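Local coordinates for signal recognition particle subunit SRP68 (PDB 4P3G), which binds the RNA of the signal recognition particle through the domain described here and probably takes part in cotranslational targeting of proteins to the endoplasmic reticulum, at residues 20-24 and 25-29; 187-190 and 191-195. All coordinates share one frame; numbering follows the deposited sequence.

Contact 1: 20-24 and 25-29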
# COMPACT_ATOMS: atom_id res chain seq x y z
N LYS A 20 7.60 -26.98 -21.50
CA LYS A 20 7.70 -28.03 -22.51
C LYS A 20 6.34 -28.59 -22.87
O LYS A 20 5.96 -28.67 -24.04
CB LYS A 20 8.55 -29.22 -22.04
CG LYS A 20 8.43 -30.39 -23.06
CD LYS A 20 8.97 -31.74 -22.61
CE LYS A 20 10.46 -31.76 -22.49
NZ LYS A 20 10.90 -33.08 -21.97
N ALA A 21 5.60 -28.99 -21.84
CA ALA A 21 4.34 -29.67 -22.01
C ALA A 21 3.22 -28.77 -22.50
O ALA A 21 2.30 -29.24 -23.18
CB ALA A 21 3.94 -30.32 -20.74
N LEU A 22 3.31 -27.48 -22.20
CA LEU A 22 2.26 -26.53 -22.56
C LEU A 22 2.46 -25.92 -23.94
O LEU A 22 1.75 -24.98 -24.32
CB LEU A 22 2.19 -25.43 -21.53
CG LEU A 22 1.15 -25.66 -20.44
CD1 LEU A 22 1.43 -26.92 -19.64
CD2 LEU A 22 1.15 -24.45 -19.54
N LEU A 23 3.47 -26.39 -24.65
CA LEU A 23 3.78 -25.83 -25.95
C LEU A 23 2.79 -26.31 -26.99
O LEU A 23 2.24 -25.53 -27.76
CB LEU A 23 5.20 -26.20 -26.36
CG LEU A 23 5.82 -25.11 -27.23
CD1 LEU A 23 7.33 -25.05 -26.99
CD2 LEU A 23 5.46 -25.19 -28.71
N TYR A 24 2.59 -27.61 -27.02
CA TYR A 24 1.65 -28.21 -27.96
C TYR A 24 0.56 -28.94 -27.18
O TYR A 24 -0.23 -29.70 -27.75
CB TYR A 24 2.38 -29.19 -28.89
CG TYR A 24 3.43 -28.57 -29.80
CD1 TYR A 24 3.07 -27.89 -30.95
CD2 TYR A 24 4.79 -28.67 -29.50
CE1 TYR A 24 4.01 -27.32 -31.77
CE2 TYR A 24 5.74 -28.10 -30.33
CZ TYR A 24 5.34 -27.42 -31.46
OH TYR A 24 6.26 -26.84 -32.30
N GLY A 25 0.53 -28.71 -25.87
CA GLY A 25 -0.36 -29.45 -25.01
C GLY A 25 -1.00 -28.66 -23.90
O GLY A 25 -1.14 -27.43 -23.96
N ASP A 26 -1.41 -29.41 -22.88
CA ASP A 26 -2.05 -28.90 -21.68
C ASP A 26 -1.59 -29.67 -20.44
O ASP A 26 -0.62 -30.42 -20.50
CB ASP A 26 -3.55 -29.02 -21.83
CG ASP A 26 -3.96 -30.43 -22.22
OD1 ASP A 26 -3.14 -31.35 -22.02
OD2 ASP A 26 -5.09 -30.61 -22.74
N TYR A 27 -2.26 -29.48 -19.32
CA TYR A 27 -1.91 -30.16 -18.08
C TYR A 27 -2.10 -31.66 -18.20
O TYR A 27 -1.44 -32.44 -17.52
CB TYR A 27 -2.69 -29.59 -16.89
CG TYR A 27 -2.49 -28.11 -16.81
CD1 TYR A 27 -1.24 -27.57 -16.47
CD2 TYR A 27 -3.51 -27.24 -17.16
CE1 TYR A 27 -1.04 -26.20 -16.44
CE2 TYR A 27 -3.33 -25.88 -17.12
CZ TYR A 27 -2.10 -25.37 -16.76
OH TYR A 27 -1.96 -24.02 -16.76
N ALA A 28 -3.01 -32.07 -19.06
CA ALA A 28 -3.19 -33.49 -19.27
C ALA A 28 -1.93 -34.02 -19.94
O ALA A 28 -1.44 -35.08 -19.57
CB ALA A 28 -4.41 -33.75 -20.08
N THR A 29 -1.38 -33.25 -20.87
CA THR A 29 -0.15 -33.62 -21.58
C THR A 29 1.05 -33.74 -20.66
O THR A 29 1.81 -34.69 -20.72
CB THR A 29 0.23 -32.56 -22.63
OG1 THR A 29 -0.88 -32.29 -23.49
CG2 THR A 29 1.45 -32.98 -23.43
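The backbone oxygen of A21 faces G25, with A21 O 3.2 Å from G25 CA, and the chain passes on in a short turn that lets the next helix start beside the last residues of the previous one. G25 brings only backbone here: its carbonyl comes back beside L22, where G25 O is 3.8 Å from L22 CA. A21 O also meets the methyl of T29, at 3.8 Å from T29 CG2. The L22 side chain sets out away from 25-29, yet its branched end comes back, so that CD1 lies 4.1 Å from Y27 CE1 and CD2 is turned towards the outer part of the same phenol, the two side chains crossing at a slant. This is the connection between helices 10-21 and 27-44 of the all-helical, TPR-related RNA-binding domain, and A21 extends it by touching Y30 and Q33 of the second helix. The Y27 side chain also touches M88 and A89 of helix 71-93. D26 is the N-cap of helix 27-44. Its OD1 accepts from the backbone T29 N at 2.8 Å, nearly end-on to the C-O bond. The same oxygen takes T29 OG1 at 2.9 Å, which comes from above the carboxylate plane. With chi1 at -53°, the threonine hydroxyl stands beside its own backbone N, placing both donors within reach of one carboxylate oxygen.

Contact 2: 187-190 and 191-195; sequences KELL and SDTID
L189 O accepts from both T193 N and I194 N, marking the place where helix 186-205 of the TPR-related RNA-binding domain passes from an ordinary alpha-helix into a wider pi-type turn at 191-194. The backbone bonds record the change. S191 N to K187 O and D192 N to E188 O, the latter 2.8 Å long, are regular four-residue steps. Of the two bonds to L189 O, that from T193 N, at 3.1 Å, is bent (138°), its donor above the carbonyl plane. The one from I194 N, at 3.2 Å, is straighter (168°) and lies in that plane. D195 N follows with a five-residue step to L190 O, also in plane, at 2.8 Å.

Side-chain contacts flank this turn. L190 CD2 reaches I194 CD1 at 4.0 Å, the two side chains slanting across one another, and both lean on Y174 of helix 160-181; I194 touches C170 there as well. L189 CD1 is a methyl beside a hydroxyl oxygen, 4.0 Å from T193 OG1. Having CG anti to its backbone N (chi1 -171°), L189 brings its CD1 branch forward along the helix to that hydroxyl.

The carboxylates of E188 and D192, one turn apart, are like charges not in contact, with E188 OE1 5.4 Å from D192 OD2. D195 is committed to helix 160-181, where OD1 forms a salt bridge with R171 NE. An alanine here would remove the carboxylate and is likely to leave the R171 guanidinium without this anionic mate, weakening the tie between the two helices. Within the turn itself, D195 CB rests 3.2 Å from L190 O, the same oxygen that receives D195 N.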
# COMPACT_ATOMS: atom_id res chain seq x y z
N LYS A 187 11.39 -13.62 -13.26
CA LYS A 187 10.43 -12.53 -13.48
C LYS A 187 9.14 -13.08 -14.08
O LYS A 187 8.06 -12.71 -13.62
CB LYS A 187 10.99 -11.41 -14.36
CG LYS A 187 12.09 -10.60 -13.69
CD LYS A 187 12.45 -9.34 -14.48
CE LYS A 187 13.48 -8.48 -13.73
NZ LYS A 187 13.90 -7.25 -14.48
N GLU A 188 9.24 -14.02 -15.02
CA GLU A 188 8.02 -14.56 -15.61
C GLU A 188 7.24 -15.26 -14.53
O GLU A 188 6.03 -15.11 -14.43
CB GLU A 188 8.29 -15.55 -16.74
CG GLU A 188 9.01 -14.95 -17.94
CD GLU A 188 9.40 -16.00 -18.98
OE1 GLU A 188 9.25 -17.21 -18.70
OE2 GLU A 188 9.88 -15.60 -20.06
N LEU A 189 7.92 -16.03 -13.70
CA LEU A 189 7.21 -16.75 -12.66
C LEU A 189 6.56 -15.78 -11.64
O LEU A 189 5.41 -15.98 -11.23
CB LEU A 189 8.14 -17.72 -11.95
CG LEU A 189 7.46 -18.69 -10.99
CD1 LEU A 189 6.45 -19.58 -11.74
CD2 LEU A 189 8.46 -19.54 -10.25
N LEU A 190 7.26 -14.70 -11.28
CA LEU A 190 6.73 -13.69 -10.37
C LEU A 190 5.56 -12.98 -11.03
O LEU A 190 4.48 -12.78 -10.44
CB LEU A 190 7.81 -12.64 -10.05
CG LEU A 190 8.99 -13.03 -9.14
CD1 LEU A 190 10.14 -12.07 -9.30
CD2 LEU A 190 8.53 -13.09 -7.70
N SER A 191 5.79 -12.61 -12.28
CA SER A 191 4.84 -11.81 -13.04
C SER A 191 3.53 -12.54 -13.38
O SER A 191 2.46 -11.94 -13.41
CB SER A 191 5.49 -11.34 -14.32
OG SER A 191 4.54 -10.61 -15.02
N ASP A 192 3.64 -13.82 -13.72
CA ASP A 192 2.53 -14.60 -14.24
C ASP A 192 1.82 -15.45 -13.20
O ASP A 192 0.71 -15.89 -13.42
CB ASP A 192 3.01 -15.48 -15.38
CG ASP A 192 3.57 -14.67 -16.55
OD1 ASP A 192 3.24 -13.47 -16.67
OD2 ASP A 192 4.38 -15.24 -17.32
N THR A 193 2.46 -15.74 -12.07
CA THR A 193 1.86 -16.66 -11.11
C THR A 193 1.79 -16.10 -9.69
O THR A 193 0.75 -16.08 -9.04
CB THR A 193 2.63 -17.95 -11.06
OG1 THR A 193 2.63 -18.53 -12.36
CG2 THR A 193 2.01 -18.90 -10.06
N ILE A 194 2.93 -15.68 -9.19
CA ILE A 194 2.99 -15.24 -7.82
C ILE A 194 2.23 -13.93 -7.61
O ILE A 194 1.34 -13.84 -6.75
CB ILE A 194 4.44 -15.11 -7.35
CG1 ILE A 194 5.15 -16.44 -7.59
CG2 ILE A 194 4.48 -14.69 -5.89
CD1 ILE A 194 6.53 -16.48 -7.04
N ASP A 195 2.56 -12.92 -8.39
CA ASP A 195 1.89 -11.63 -8.22
C ASP A 195 0.36 -11.71 -8.39
O ASP A 195 -0.38 -11.25 -7.51
CB ASP A 195 2.56 -10.56 -9.09
CG ASP A 195 3.92 -10.12 -8.54
OD1 ASP A 195 4.34 -10.67 -7.51
OD2 ASP A 195 4.59 -9.28 -9.16

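Contact 1 closes before contact 2 opens, and more than 150 residues separate them along the chain, yet the fold brings them to about 8 Å at their nearest atoms, without touching; their centres are 19 Å apart. Helix 10-21 comes near contact 2 at E19, just ahead of segment 20-24, whose carboxylate lies close to that of E188, two like charges. The two contacts differ in kind. Contact 1 joins two helices near the surface, about 17 Å between its centre and that of the chain, whereas contact 2 is internal to helix 186-205, about 12 Å by the same measure. One leads to helix 71-93, the other to helix 160-181.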